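Local coordinates for SAP-like pentraxin (Limulus polyphemus, PDB 3FLP), which binds sugars as a calcium-dependent lectin of the pentraxin family and assembles into doubly stacked cyclic heptamers, at the interface of chains A and B. Sequence-based numbering; all coordinates share one arbitrary frame. Chains: chain A/B, SAP-like pentraxin.

The interface of chains A and B. Residues chain A 8, 41, 99, 211-213; chain B 33, 171, 177.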
loop_
_atom_site.group_PDB
_atom_site.type_symbol
_atom_site.label_atom_id
_atom_site.label_comp_id
_atom_site.label_asym_id
_atom_site.label_seq_id
_atom_site.Cartn_x
_atom_site.Cartn_y
_atom_site.Cartn_z
ATOM N N LYS A 8 -18.418 -6.005 31.998
ATOM C CA LYS A 8 -19.763 -6.125 32.526
ATOM C C LYS A 8 -19.756 -6.155 34.052
ATOM O O LYS A 8 -18.738 -6.448 34.685
ATOM C CB LYS A 8 -20.441 -7.397 31.987
ATOM C CG LYS A 8 -20.001 -8.676 32.685
ATOM C CD LYS A 8 -20.755 -9.899 32.172
ATOM C CE LYS A 8 -20.211 -11.171 32.818
ATOM N NZ LYS A 8 -20.909 -12.386 32.319
ATOM N N LYS A 41 -28.735 -8.551 30.908
ATOM C CA LYS A 41 -29.067 -9.966 30.988
ATOM C C LYS A 41 -29.836 -10.055 32.303
ATOM O O LYS A 41 -29.242 -10.113 33.374
ATOM C CB LYS A 41 -27.801 -10.821 31.057
ATOM C CG LYS A 41 -28.091 -12.300 31.295
ATOM C CD LYS A 41 -26.838 -13.083 31.617
ATOM C CE LYS A 41 -25.863 -13.088 30.453
ATOM N NZ LYS A 41 -24.711 -13.997 30.731
ATOM N N TRP A 99 -28.877 -12.111 26.768
ATOM C CA TRP A 99 -28.568 -10.699 26.568
ATOM C C TRP A 99 -29.552 -9.991 25.646
ATOM O O TRP A 99 -30.041 -10.571 24.679
ATOM C CB TRP A 99 -27.170 -10.529 25.971
ATOM C CG TRP A 99 -26.026 -10.788 26.901
ATOM C CD1 TRP A 99 -25.210 -11.896 26.924
ATOM C CD2 TRP A 99 -25.516 -9.893 27.902
ATOM N NE1 TRP A 99 -24.223 -11.732 27.869
ATOM C CE2 TRP A 99 -24.387 -10.515 28.484
ATOM C CE3 TRP A 99 -25.905 -8.624 28.361
ATOM C CZ2 TRP A 99 -23.639 -9.909 29.503
ATOM C CZ3 TRP A 99 -25.164 -8.020 29.375
ATOM C CH2 TRP A 99 -24.041 -8.665 29.931
ATOM N N ILE A 211 -16.493 -9.887 32.063
ATOM C CA ILE A 211 -16.574 -9.564 30.645
ATOM C C ILE A 211 -17.882 -10.056 30.029
ATOM O O ILE A 211 -18.328 -11.176 30.289
ATOM C CB ILE A 211 -15.393 -10.207 29.870
ATOM C CG1 ILE A 211 -14.064 -9.603 30.345
ATOM C CG2 ILE A 211 -15.568 -9.999 28.360
ATOM C CD1 ILE A 211 -13.908 -8.115 30.017
ATOM N N SER A 212 -18.494 -9.206 29.211
ATOM C CA SER A 212 -19.729 -9.561 28.531
ATOM C C SER A 212 -19.422 -10.213 27.189
ATOM O O SER A 212 -18.599 -9.711 26.429
ATOM C CB SER A 212 -20.571 -8.317 28.291
ATOM O OG SER A 212 -21.456 -8.536 27.212
ATOM N N HIS A 213 -20.084 -11.329 26.900
ATOM C CA HIS A 213 -19.882 -12.025 25.633
ATOM C C HIS A 213 -21.111 -11.935 24.740
ATOM O O HIS A 213 -21.363 -12.818 23.922
ATOM C CB HIS A 213 -19.513 -13.492 25.875
ATOM C CG HIS A 213 -18.223 -13.660 26.615
ATOM N ND1 HIS A 213 -18.155 -13.704 27.991
ATOM C CD2 HIS A 213 -16.943 -13.689 26.174
ATOM C CE1 HIS A 213 -16.888 -13.748 28.367
ATOM N NE2 HIS A 213 -16.133 -13.738 27.284
ATOM N N GLN B 33 -24.334 -20.423 34.457
ATOM C CA GLN B 33 -24.511 -20.829 33.066
ATOM C C GLN B 33 -23.205 -21.418 32.546
ATOM O O GLN B 33 -22.123 -21.083 33.025
ATOM C CB GLN B 33 -24.875 -19.622 32.195
ATOM C CG GLN B 33 -26.096 -18.841 32.637
ATOM C CD GLN B 33 -26.329 -17.615 31.769
ATOM O OE1 GLN B 33 -25.492 -16.709 31.718
ATOM N NE2 GLN B 33 -27.461 -17.584 31.079
ATOM N N GLU B 171 -21.315 -18.513 30.169
ATOM C CA GLU B 171 -22.501 -17.837 29.657
ATOM C C GLU B 171 -23.243 -18.837 28.781
ATOM O O GLU B 171 -22.673 -19.851 28.391
ATOM C CB GLU B 171 -22.105 -16.619 28.817
ATOM C CG GLU B 171 -21.466 -15.491 29.613
ATOM C CD GLU B 171 -21.637 -14.141 28.940
ATOM O OE1 GLU B 171 -22.716 -13.912 28.363
ATOM O OE2 GLU B 171 -20.708 -13.305 29.001
ATOM N N GLN B 177 -24.319 -17.489 17.900
ATOM C CA GLN B 177 -22.956 -17.528 18.401
ATOM C C GLN B 177 -22.334 -18.924 18.265
ATOM O O GLN B 177 -21.158 -19.053 17.925
ATOM C CB GLN B 177 -22.919 -17.066 19.860
ATOM C CG GLN B 177 -23.273 -15.599 20.040
ATOM C CD GLN B 177 -23.183 -15.149 21.491
ATOM O OE1 GLN B 177 -23.754 -15.780 22.387
ATOM N NE2 GLN B 177 -22.469 -14.047 21.730
HETATM O O HOH W 1 -18.819 -14.277 31.458
#
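B:Glu171 carries its carboxylate into a polar pocket of chain A, where its two oxygens are gripped by different groups. B:Glu171 OE1 accepts the indole N-H of A:Trp99, with NE1 at 2.7 Å and an angle of 160° at the hydrogen; the oxygen lies close to the ring plane and is met from its syn side, modestly tilted out of the carboxylate plane. B:Glu171 OE2 takes two donors of A:His213 from one face: the backbone N at 3.0 Å, syn but tilted somewhat more, and imidazole ND1 at 2.8 Å, from well above the plane. The histidine CG stands beside the backbone N (chi1 -63°), putting the ring on the side of its own N-H, and rotation about CB-CG brings ND1 to the same oxygen. This bond implies a hydrogen on ND1, which the carboxylate would probably stabilise.

Two lysines add charge. A:Lys41 bends at chi3 (-64°), bringing CE over the rim of one indole face and NZ to B:Glu171 OE1 at 3.1 Å, a salt bridge whose hydrogen bond is weak. The same A:Lys41 NZ donates to B:Gln33 OE1 at 3.0 Å, in the carbonyl plane. A:Lys8 runs extended past the indole edge to a longer salt bridge with OE2, its direct hydrogen bond weak; water 1, 2.9 Å from A:Lys8 NZ, bridges the two.

Farther out, A:Ser212 OG sits over the opposite indole face, toward its rim, and B:Gln177 NE2 donates to A:His213 O at 2.7 Å, tying helix 175-182 to the histidine's backbone. The patch docks an acidic side chain of one subunit into its neighbour and probably helps hold the cyclic heptamer together; the interface is not an exact two-fold, as expected between ring neighbours.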